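Local atomic coordinates of insecticidal crystal protein Cry7Cal (Bacillus thuringiensis, PDB entry 5ZI1), a protein that acts as an insecticidal toxin against the locust Locusta migratoria manilensis and, like other delta endotoxins, probably binds receptors on its target cells. Residues G35-F40 against A96-Q101; E196-L201 against N216-E221; D310-W315 against Y370-L375; I471-A476 against Q508-R513. All coordinates share one frame; numbering follows the deposited sequence.

How the interactions relate
Along the chain the four contacts follow in series; none nests in or crosses another. Interactions 1 and 2 both lie in the helical N-terminal domain: the first closes a largely helical loop of 55 residues between helices 33-47 and 73-101, the second a short link between the consecutive helices 169-202 and 208-227. Their centres are about 38 Å apart. Interaction 3, in the middle domain, spans 54 residues without helix and brings strands of two antiparallel sheets together; its centre is about 58 Å from that of interaction 1. Interaction 4 closes 31 residues in the C-terminal domain, packing the end of strand 468-472 and its following turn on strand 508-513.

Interaction 1: G35-F40 against A96-Q101; sequences GIIGLF and ALEAWQ
I37 meets L97, E98 and Q101 through an extended branch: CG1 is anti to the carbonyl carbon (chi1 -74°), and chi2 of 168° carries CD1 straight on from it. That methyl lands on the backbone of the opposite helix, 3.6 Å from E98 CA, with E98 CB and CG also close by. Q101 CB lies one turn further on, 4.2 Å from I37 CD1, and the carbonyl oxygen of L97 also borders the methyl. Behind the tip, I37 CG1 passes L97 CG at 4.2 Å. E98 crosses I37 at about a right angle; its CG is anti to the backbone N and the chain runs on extended, taking the carboxylate beyond the apolar patch. The second hydrophobic touch is between branches, I36 CG2 to L97 CD2 at 3.8 Å, while CD1 of I36 leads away from the 96-101 helix. Contact here is by van der Waals packing, centred on one isoleucine. The polar end of Q101 turns elsewhere, to R104. Helix 141-165 covers the adjoining side, with F153 against I36 and W165 against L97. The two axes run nearly antiparallel, 10.3 Å apart at closest approach and with a crossing angle of -158°. Such packing of nearly antiparallel helices is characteristic of the alpha-helical bundle that forms the N-terminal domain of three-domain Cry toxins, the part held in relatives to insert into membranes.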
# COMPACT_ATOMS: atom_id res chain seq x y z
N GLY A 35 5.17 -24.45 8.33
CA GLY A 35 5.22 -23.01 8.16
C GLY A 35 3.94 -22.33 8.59
O GLY A 35 3.97 -21.26 9.22
N ILE A 36 2.78 -22.92 8.25
CA ILE A 36 1.50 -22.38 8.70
C ILE A 36 1.48 -22.23 10.22
O ILE A 36 0.97 -21.25 10.75
CB ILE A 36 0.34 -23.26 8.20
CG1 ILE A 36 0.04 -22.99 6.72
CG2 ILE A 36 -0.91 -23.04 9.02
CD1 ILE A 36 -0.99 -21.93 6.46
N ILE A 37 2.05 -23.21 10.93
CA ILE A 37 2.10 -23.14 12.38
C ILE A 37 2.97 -21.98 12.83
O ILE A 37 2.63 -21.25 13.76
CB ILE A 37 2.59 -24.48 12.97
CG1 ILE A 37 1.49 -25.55 12.87
CG2 ILE A 37 3.03 -24.30 14.42
CD1 ILE A 37 1.97 -26.96 13.16
N GLY A 38 4.10 -21.77 12.15
CA GLY A 38 4.96 -20.65 12.49
C GLY A 38 4.30 -19.31 12.20
O GLY A 38 4.46 -18.35 12.96
N LEU A 39 3.55 -19.23 11.10
CA LEU A 39 2.82 -18.00 10.80
C LEU A 39 1.78 -17.71 11.88
O LEU A 39 1.66 -16.57 12.35
CB LEU A 39 2.17 -18.09 9.43
CG LEU A 39 1.37 -16.82 9.09
CD1 LEU A 39 2.30 -15.64 9.11
CD2 LEU A 39 0.67 -16.91 7.76
N PHE A 40 1.02 -18.72 12.29
CA PHE A 40 0.01 -18.52 13.32
C PHE A 40 0.64 -18.02 14.61
O PHE A 40 0.24 -16.98 15.15
CB PHE A 40 -0.76 -19.81 13.56
CG PHE A 40 -2.00 -19.97 12.70
CD1 PHE A 40 -3.12 -19.17 12.92
CD2 PHE A 40 -2.06 -20.95 11.71
CE1 PHE A 40 -4.26 -19.33 12.14
CE2 PHE A 40 -3.20 -21.13 10.93
CZ PHE A 40 -4.30 -20.32 11.14
N ALA A 96 -3.92 -27.66 18.17
CA ALA A 96 -4.39 -28.92 17.60
C ALA A 96 -3.79 -29.17 16.24
O ALA A 96 -3.54 -30.32 15.87
CB ALA A 96 -5.92 -28.95 17.50
N LEU A 97 -3.56 -28.10 15.46
CA LEU A 97 -2.86 -28.27 14.19
C LEU A 97 -1.46 -28.82 14.41
O LEU A 97 -0.97 -29.63 13.61
CB LEU A 97 -2.81 -26.94 13.44
CG LEU A 97 -2.33 -27.03 11.99
CD1 LEU A 97 -3.12 -28.08 11.22
CD2 LEU A 97 -2.44 -25.67 11.33
N GLU A 98 -0.81 -28.42 15.50
CA GLU A 98 0.54 -28.90 15.77
C GLU A 98 0.53 -30.36 16.21
O GLU A 98 1.34 -31.16 15.74
CB GLU A 98 1.20 -28.02 16.82
CG GLU A 98 2.71 -28.14 16.86
CD GLU A 98 3.35 -27.00 17.63
OE1 GLU A 98 4.60 -26.90 17.58
OE2 GLU A 98 2.61 -26.22 18.27
N ALA A 99 -0.39 -30.72 17.11
CA ALA A 99 -0.50 -32.11 17.55
C ALA A 99 -0.77 -33.04 16.38
O ALA A 99 -0.26 -34.16 16.35
CB ALA A 99 -1.59 -32.25 18.61
N TRP A 100 -1.58 -32.60 15.42
CA TRP A 100 -1.88 -33.47 14.29
C TRP A 100 -0.69 -33.57 13.35
O TRP A 100 -0.35 -34.66 12.86
CB TRP A 100 -3.12 -32.96 13.54
CG TRP A 100 -3.18 -33.50 12.13
CD1 TRP A 100 -3.51 -34.76 11.74
CD2 TRP A 100 -2.88 -32.78 10.92
NE1 TRP A 100 -3.44 -34.87 10.37
CE2 TRP A 100 -3.06 -33.67 9.85
CE3 TRP A 100 -2.49 -31.46 10.65
CZ2 TRP A 100 -2.84 -33.29 8.53
CZ3 TRP A 100 -2.28 -31.09 9.34
CH2 TRP A 100 -2.46 -32.00 8.29
N GLN A 101 -0.04 -32.44 13.08
CA GLN A 101 1.10 -32.42 12.18
C GLN A 101 2.22 -33.34 12.66
O GLN A 101 2.91 -33.96 11.85
CB GLN A 101 1.59 -30.97 12.04
CG GLN A 101 3.05 -30.81 11.74
CD GLN A 101 3.35 -30.93 10.27
OE1 GLN A 101 2.66 -31.66 9.53
NE2 GLN A 101 4.37 -30.20 9.82

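Interaction 2: E196-L201 against N216-E221; sequences EGLNKL and NRFRRE
F218 packs against both L198 and L201, which meet it differently. The phenyl is swung across to the 196-201 helix, its CG anti to the backbone N (chi1 176°). L198 comes to the edge of the ring, near its plane, with its CD2 methyl 3.5 Å from F218 CD2; the same methyl also approaches R219 CB at 4.3 Å. L201 crosses F218 at about a right angle and touches the root of the side chain, L201 CD1 being 3.4 Å from F218 CB and almost as near CG. The far end of the ring rests against main chain: F218 CZ is 3.9 Å from G197 CA, and F218 CE2 is 3.6 Å from L198 N. G197 has no side chain, so the ring tip can settle directly on the helix backbone. L66 and I67 of helix 54-67 also pack on F218. At the flank, R219 grips N216 side-on, with NE at 3.3 Å and NH2 at 3.1 Å from N216 OD1, which lies in the guanidinium plane; R219 NH1 forms a salt bridge with E283, while N216 ND2 binds F254 O. The antiparallel helices, 9.8 Å apart, are therefore joined by hydrocarbon against hydrocarbon and backbone. The guanidinium takes its partners within its own helix and beyond it, so the charge is engaged away from the leucines and the ring, and the contact itself rests on close apolar fit.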
# COMPACT_ATOMS: atom_id res chain seq x y z
N GLU A 196 -15.74 6.53 3.01
CA GLU A 196 -16.66 7.37 3.76
C GLU A 196 -15.93 8.20 4.81
O GLU A 196 -16.20 9.40 4.94
CB GLU A 196 -17.75 6.51 4.40
CG GLU A 196 -19.11 7.17 4.34
CD GLU A 196 -20.25 6.17 4.25
OE1 GLU A 196 -21.38 6.51 4.65
OE2 GLU A 196 -20.00 5.04 3.79
N GLY A 197 -15.00 7.59 5.55
CA GLY A 197 -14.14 8.37 6.44
C GLY A 197 -13.40 9.46 5.69
O GLY A 197 -13.30 10.61 6.17
N LEU A 198 -12.88 9.14 4.51
CA LEU A 198 -12.30 10.18 3.67
C LEU A 198 -13.32 11.27 3.38
O LEU A 198 -13.04 12.46 3.57
CB LEU A 198 -11.77 9.58 2.37
CG LEU A 198 -10.34 9.04 2.46
CD1 LEU A 198 -9.79 8.81 1.08
CD2 LEU A 198 -9.46 10.03 3.23
N ASN A 199 -14.53 10.88 2.98
CA ASN A 199 -15.55 11.86 2.61
C ASN A 199 -15.92 12.75 3.80
O ASN A 199 -16.02 13.98 3.68
CB ASN A 199 -16.79 11.15 2.06
CG ASN A 199 -17.85 12.12 1.61
OD1 ASN A 199 -17.69 12.82 0.60
ND2 ASN A 199 -18.94 12.21 2.36
N LYS A 200 -16.11 12.14 4.97
CA LYS A 200 -16.41 12.91 6.16
C LYS A 200 -15.27 13.89 6.49
O LYS A 200 -15.52 15.07 6.74
CB LYS A 200 -16.68 11.94 7.31
CG LYS A 200 -16.97 12.59 8.65
CD LYS A 200 -16.72 11.59 9.77
CE LYS A 200 -17.54 11.91 11.00
NZ LYS A 200 -16.74 12.27 12.17
N LEU A 201 -14.01 13.42 6.48
CA LEU A 201 -12.90 14.33 6.77
C LEU A 201 -12.81 15.45 5.75
O LEU A 201 -12.43 16.57 6.09
CB LEU A 201 -11.58 13.57 6.81
CG LEU A 201 -11.58 12.67 8.04
CD1 LEU A 201 -10.52 11.62 7.95
CD2 LEU A 201 -11.41 13.52 9.28
N ASN A 216 -5.36 13.74 4.94
CA ASN A 216 -4.23 12.96 4.46
C ASN A 216 -3.73 11.99 5.52
O ASN A 216 -3.27 10.89 5.19
CB ASN A 216 -3.12 13.88 4.00
CG ASN A 216 -1.97 13.11 3.40
OD1 ASN A 216 -2.11 12.49 2.32
ND2 ASN A 216 -0.82 13.10 4.12
N ARG A 217 -3.81 12.37 6.79
CA ARG A 217 -3.34 11.47 7.84
C ARG A 217 -4.20 10.21 7.90
O ARG A 217 -3.69 9.12 8.17
CB ARG A 217 -3.34 12.17 9.19
CG ARG A 217 -2.84 11.27 10.30
CD ARG A 217 -2.75 11.97 11.65
NE ARG A 217 -1.80 13.08 11.64
CZ ARG A 217 -2.16 14.36 11.66
NH1 ARG A 217 -1.24 15.32 11.64
NH2 ARG A 217 -3.46 14.67 11.69
N PHE A 218 -5.51 10.35 7.69
CA PHE A 218 -6.38 9.20 7.65
C PHE A 218 -6.01 8.31 6.47
O PHE A 218 -5.83 7.09 6.62
CB PHE A 218 -7.82 9.67 7.57
CG PHE A 218 -8.82 8.58 7.43
CD1 PHE A 218 -9.34 7.95 8.54
CD2 PHE A 218 -9.28 8.20 6.18
CE1 PHE A 218 -10.30 6.96 8.40
CE2 PHE A 218 -10.22 7.22 6.04
CZ PHE A 218 -10.74 6.59 7.15
N ARG A 219 -5.85 8.91 5.29
CA ARG A 219 -5.43 8.14 4.12
C ARG A 219 -4.12 7.40 4.39
O ARG A 219 -4.01 6.20 4.11
CB ARG A 219 -5.29 9.07 2.92
CG ARG A 219 -4.47 8.50 1.77
CD ARG A 219 -4.67 9.32 0.50
NE ARG A 219 -4.33 10.73 0.72
CZ ARG A 219 -4.75 11.73 -0.06
NH1 ARG A 219 -5.53 11.48 -1.13
NH2 ARG A 219 -4.40 12.99 0.23
N ARG A 220 -3.13 8.09 4.96
CA ARG A 220 -1.82 7.47 5.15
C ARG A 220 -1.91 6.30 6.12
O ARG A 220 -1.48 5.19 5.80
CB ARG A 220 -0.80 8.48 5.64
CG ARG A 220 0.55 7.86 5.86
CD ARG A 220 1.59 8.90 6.27
NE ARG A 220 1.43 9.28 7.67
CZ ARG A 220 0.92 10.44 8.07
NH1 ARG A 220 0.54 11.35 7.18
NH2 ARG A 220 0.82 10.69 9.37
N GLU A 221 -2.48 6.53 7.30
CA GLU A 221 -2.52 5.48 8.31
C GLU A 221 -3.46 4.34 7.92
O GLU A 221 -3.13 3.17 8.15
CB GLU A 221 -2.91 6.08 9.66
CG GLU A 221 -1.83 7.05 10.24
CD GLU A 221 -2.05 7.33 11.71
OE1 GLU A 221 -2.92 6.66 12.31
OE2 GLU A 221 -1.36 8.21 12.29

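Interaction 3: D310-W315 against Y370-L375; sequences DRFAIW and YQAVPL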
# COMPACT_ATOMS: atom_id res chain seq x y z
N ASP A 310 13.91 38.35 12.27
CA ASP A 310 14.76 37.18 12.12
C ASP A 310 15.29 37.13 10.69
O ASP A 310 14.76 37.80 9.79
CB ASP A 310 13.98 35.89 12.37
CG ASP A 310 13.12 35.95 13.61
OD1 ASP A 310 13.62 36.30 14.70
OD2 ASP A 310 11.92 35.60 13.48
N ARG A 311 16.31 36.31 10.48
CA ARG A 311 16.84 36.08 9.14
C ARG A 311 16.95 34.58 8.93
O ARG A 311 17.34 33.85 9.84
CB ARG A 311 18.20 36.82 8.93
CG ARG A 311 19.22 36.13 8.01
CD ARG A 311 20.44 37.06 7.71
NE ARG A 311 20.06 38.12 6.75
CZ ARG A 311 20.52 38.22 5.50
NH1 ARG A 311 21.38 37.31 5.05
NH2 ARG A 311 20.12 39.21 4.71
N PHE A 312 16.55 34.11 7.74
CA PHE A 312 16.38 32.68 7.50
C PHE A 312 16.09 32.44 6.03
O PHE A 312 15.49 33.28 5.36
CB PHE A 312 15.23 32.09 8.33
CG PHE A 312 13.95 32.82 8.14
CD1 PHE A 312 13.08 32.48 7.11
CD2 PHE A 312 13.62 33.87 9.00
CE1 PHE A 312 11.90 33.17 6.92
CE2 PHE A 312 12.43 34.56 8.83
CZ PHE A 312 11.56 34.21 7.78
N ALA A 313 16.51 31.27 5.55
CA ALA A 313 16.24 30.90 4.17
C ALA A 313 14.83 30.32 4.05
O ALA A 313 14.27 29.78 5.01
CB ALA A 313 17.28 29.90 3.68
N ILE A 314 14.25 30.48 2.86
CA ILE A 314 12.98 29.89 2.45
C ILE A 314 13.18 29.35 1.04
O ILE A 314 13.94 29.92 0.24
CB ILE A 314 11.81 30.90 2.45
CG1 ILE A 314 12.06 32.00 1.41
CG2 ILE A 314 11.55 31.49 3.84
CD1 ILE A 314 10.89 32.95 1.20
N TRP A 315 12.49 28.25 0.72
CA TRP A 315 12.61 27.70 -0.63
C TRP A 315 11.93 28.64 -1.61
O TRP A 315 10.84 29.14 -1.34
CB TRP A 315 11.98 26.31 -0.76
CG TRP A 315 12.51 25.25 0.13
CD1 TRP A 315 13.29 25.41 1.23
CD2 TRP A 315 12.27 23.84 0.01
NE1 TRP A 315 13.56 24.19 1.80
CE2 TRP A 315 12.95 23.21 1.07
CE3 TRP A 315 11.56 23.06 -0.90
CZ2 TRP A 315 12.94 21.84 1.25
CZ3 TRP A 315 11.55 21.69 -0.72
CH2 TRP A 315 12.23 21.09 0.35
N TYR A 370 6.05 34.16 5.83
CA TYR A 370 7.06 33.26 5.27
C TYR A 370 6.91 31.86 5.84
O TYR A 370 6.57 31.68 7.01
CB TYR A 370 8.48 33.77 5.58
CG TYR A 370 8.86 35.06 4.87
CD1 TYR A 370 8.94 35.11 3.48
CD2 TYR A 370 9.15 36.22 5.59
CE1 TYR A 370 9.29 36.27 2.82
CE2 TYR A 370 9.50 37.38 4.94
CZ TYR A 370 9.57 37.41 3.56
OH TYR A 370 9.92 38.57 2.91
N GLN A 371 7.19 30.86 5.01
CA GLN A 371 7.29 29.48 5.46
C GLN A 371 8.68 28.98 5.10
O GLN A 371 9.15 29.21 3.98
CB GLN A 371 6.22 28.59 4.82
CG GLN A 371 4.89 29.27 4.69
CD GLN A 371 4.10 29.32 5.98
OE1 GLN A 371 4.38 28.59 6.95
NE2 GLN A 371 3.09 30.17 6.01
N ALA A 372 9.34 28.32 6.05
CA ALA A 372 10.76 28.04 5.90
C ALA A 372 11.05 26.59 6.25
O ALA A 372 10.59 26.09 7.28
CB ALA A 372 11.59 28.99 6.79
N VAL A 373 11.81 25.93 5.38
CA VAL A 373 12.45 24.65 5.70
C VAL A 373 13.95 24.83 5.49
O VAL A 373 14.48 24.49 4.42
CB VAL A 373 11.88 23.52 4.83
CG1 VAL A 373 12.57 22.21 5.18
CG2 VAL A 373 10.34 23.41 5.01
N PRO A 374 14.67 25.38 6.47
CA PRO A 374 16.09 25.68 6.24
C PRO A 374 16.99 24.46 6.30
O PRO A 374 18.14 24.54 5.85
CB PRO A 374 16.44 26.69 7.35
CG PRO A 374 15.40 26.49 8.40
CD PRO A 374 14.16 25.97 7.73
N LEU A 375 16.49 23.32 6.80
CA LEU A 375 17.31 22.13 6.90
C LEU A 375 16.48 20.89 6.56
O LEU A 375 15.35 20.73 7.04
CB LEU A 375 17.93 22.03 8.29
CG LEU A 375 18.81 20.81 8.56
CD1 LEU A 375 19.84 21.18 9.62
CD2 LEU A 375 18.03 19.57 9.03
O HOH W 1 10.43 27.34 2.59
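F312, I314, Y370 and A372 form the apolar centre. F312 holds CG in the crowded position between the backbone N and the carbonyl carbon (chi1 54°), and its ring edge is directed at the other strand, with F312 CE1 3.7 Å from Y370 CB. The two aromatic rings meet obliquely, their centroids 5.8 Å apart and their planes at 75°. I314 adds its long branch to the same tyrosine, I314 CD1 standing 3.7 Å from Y370 CD1. A372 contributes its methyl: CB lies 3.8 Å from F312 CD1 and also packs 3.3 Å from A313 O, close to where the two backbones come nearest, at I314 and A372. Further out, the indole of W315 lies beside V373, whose CB and CG1 border the NE1, CE2 and CZ2 side of the ring. Here the polar edge begins. W315 NE1 donates to V373 O over 2.8 Å, with an N-H...O angle of 149° and the oxygen slightly tilted from the ring plane. A water extends this edge, accepting from W315 N at 2.9 Å and donating to Q371 O at 2.7 Å; its link to V373 N is weak. The strand segments run almost perpendicular and belong to different antiparallel sheets of the middle domain, a beta prism in three-domain Cry toxins. Strand 312-324 pairs with 294-306, strand 369-382 with 352-365, and P448 of strand 448-454 touches both W315 and V373.

Interaction 4: I471-A476 against Q508-R513; sequences IPAVKA and QVFRMR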
# COMPACT_ATOMS: atom_id res chain seq x y z
N ILE A 471 3.30 -9.11 -10.76
CA ILE A 471 3.90 -7.84 -11.13
C ILE A 471 2.77 -6.90 -11.52
O ILE A 471 2.02 -7.20 -12.45
CB ILE A 471 4.90 -7.97 -12.28
CG1 ILE A 471 5.99 -8.99 -11.95
CG2 ILE A 471 5.50 -6.61 -12.61
CD1 ILE A 471 7.09 -9.08 -13.02
N PRO A 472 2.60 -5.77 -10.84
CA PRO A 472 1.53 -4.86 -11.20
C PRO A 472 1.77 -4.28 -12.57
O PRO A 472 2.90 -4.06 -12.99
CB PRO A 472 1.60 -3.77 -10.12
CG PRO A 472 2.15 -4.51 -8.94
CD PRO A 472 3.16 -5.48 -9.51
N ALA A 473 0.67 -4.04 -13.28
CA ALA A 473 0.78 -3.39 -14.58
C ALA A 473 1.52 -2.07 -14.48
O ALA A 473 2.22 -1.68 -15.43
CB ALA A 473 -0.62 -3.20 -15.18
N VAL A 474 1.39 -1.36 -13.36
CA VAL A 474 2.07 -0.08 -13.25
C VAL A 474 3.58 -0.23 -13.13
O VAL A 474 4.29 0.77 -13.27
CB VAL A 474 1.51 0.76 -12.08
CG1 VAL A 474 0.07 1.12 -12.37
CG2 VAL A 474 1.62 0.03 -10.77
N LYS A 475 4.11 -1.45 -12.93
CA LYS A 475 5.55 -1.67 -13.02
C LYS A 475 6.08 -1.55 -14.45
O LYS A 475 7.30 -1.61 -14.64
CB LYS A 475 5.94 -3.03 -12.45
CG LYS A 475 5.68 -3.21 -10.94
CD LYS A 475 6.50 -2.21 -10.10
CE LYS A 475 8.01 -2.45 -10.21
NZ LYS A 475 8.49 -3.67 -9.46
N ALA A 476 5.21 -1.37 -15.44
CA ALA A 476 5.61 -1.01 -16.80
C ALA A 476 6.46 0.27 -16.79
O ALA A 476 6.58 0.96 -15.77
CB ALA A 476 4.39 -0.78 -17.68
N GLN A 508 -1.10 -2.14 -28.99
CA GLN A 508 -0.16 -2.17 -27.87
C GLN A 508 -0.70 -1.39 -26.68
O GLN A 508 -1.15 -0.25 -26.83
CB GLN A 508 1.19 -1.62 -28.30
CG GLN A 508 2.26 -1.82 -27.25
CD GLN A 508 3.67 -1.69 -27.79
OE1 GLN A 508 4.45 -0.84 -27.33
NE2 GLN A 508 4.02 -2.53 -28.76
N VAL A 509 -0.65 -2.00 -25.50
CA VAL A 509 -1.11 -1.32 -24.29
C VAL A 509 0.07 -0.77 -23.50
O VAL A 509 0.11 0.44 -23.20
CB VAL A 509 -1.95 -2.26 -23.40
CG1 VAL A 509 -2.31 -1.56 -22.10
CG2 VAL A 509 -3.20 -2.74 -24.15
N PHE A 510 1.03 -1.62 -23.14
CA PHE A 510 2.16 -1.12 -22.36
C PHE A 510 3.43 -1.89 -22.69
O PHE A 510 3.39 -2.94 -23.34
CB PHE A 510 1.86 -1.16 -20.85
CG PHE A 510 1.78 -2.55 -20.24
CD1 PHE A 510 2.90 -3.35 -20.11
CD2 PHE A 510 0.58 -3.01 -19.71
CE1 PHE A 510 2.82 -4.60 -19.52
CE2 PHE A 510 0.50 -4.25 -19.12
CZ PHE A 510 1.62 -5.04 -19.02
N ARG A 511 4.56 -1.35 -22.22
CA ARG A 511 5.83 -2.06 -22.26
C ARG A 511 6.38 -2.23 -20.85
O ARG A 511 6.26 -1.34 -20.02
CB ARG A 511 6.90 -1.32 -23.03
CG ARG A 511 6.40 -0.32 -24.01
CD ARG A 511 7.47 -0.09 -25.00
NE ARG A 511 7.07 0.89 -26.01
CZ ARG A 511 7.33 0.74 -27.30
NH1 ARG A 511 6.94 1.67 -28.16
NH2 ARG A 511 7.96 -0.36 -27.72
N MET A 512 7.09 -3.33 -20.65
CA MET A 512 7.62 -3.69 -19.35
C MET A 512 8.91 -4.45 -19.59
O MET A 512 8.99 -5.25 -20.53
CB MET A 512 6.59 -4.53 -18.60
CG MET A 512 7.01 -5.04 -17.25
SD MET A 512 5.65 -6.01 -16.53
CE MET A 512 4.50 -4.73 -16.02
N ARG A 513 9.93 -4.18 -18.77
CA ARG A 513 11.19 -4.93 -18.82
C ARG A 513 11.24 -5.91 -17.67
O ARG A 513 10.92 -5.56 -16.53
CB ARG A 513 12.41 -4.01 -18.77
CG ARG A 513 12.55 -3.10 -19.98
CD ARG A 513 14.01 -2.67 -20.25
NE ARG A 513 14.09 -2.07 -21.58
CZ ARG A 513 13.92 -0.77 -21.82
NH1 ARG A 513 13.69 0.06 -20.82
NH2 ARG A 513 13.98 -0.31 -23.06
O HOH W 2 9.47 -2.30 -16.60
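M512, A476 and F510 have the most surface buried here. M512 reaches into the 3-10 turn 473-475 that follows strand 468-472: CG is anti to the backbone N (chi1 177°), SD continues the extended line, and a bend at chi3 (-75°) folds the terminal methyl in among backbone atoms. M512 CE is 3.5 Å from A476 N and 3.5 Å from P472 O, while the sulfur passes I471 CG2 at 4.0 Å. A476 lies nearest M512 in the backbone, and its methyl meets R511 O and the F510 ring; the approach to the oxygen is unusually short and doubtful in detail. A476 CB stands 3.8 Å from F510 CD1, obliquely to the ring. F510, two residues earlier in the strand than M512, also meets A473, with CE2 4.2 Å from A473 CB; L578 and I595 of other strands pack on it as well. A water bridges the far end, donating to K475 O and accepting from R513 N at 2.9 Å. The contact joins the end of strand 468-472 and its 3-10 turn to the five-stranded sheet of the C-terminal domain, a beta sandwich in three-domain Cry toxins. P472 O and A476 N, the polar atoms touched by the methyl, are already bonded within the turn, to K475 N and A473 O. The thioether methyl can thus lie on backbone atoms whose bonding is met, and the alanine methyls and ring pack apolar to apolar, while the charges of K475 and R511 are met outside, by E248 and E478.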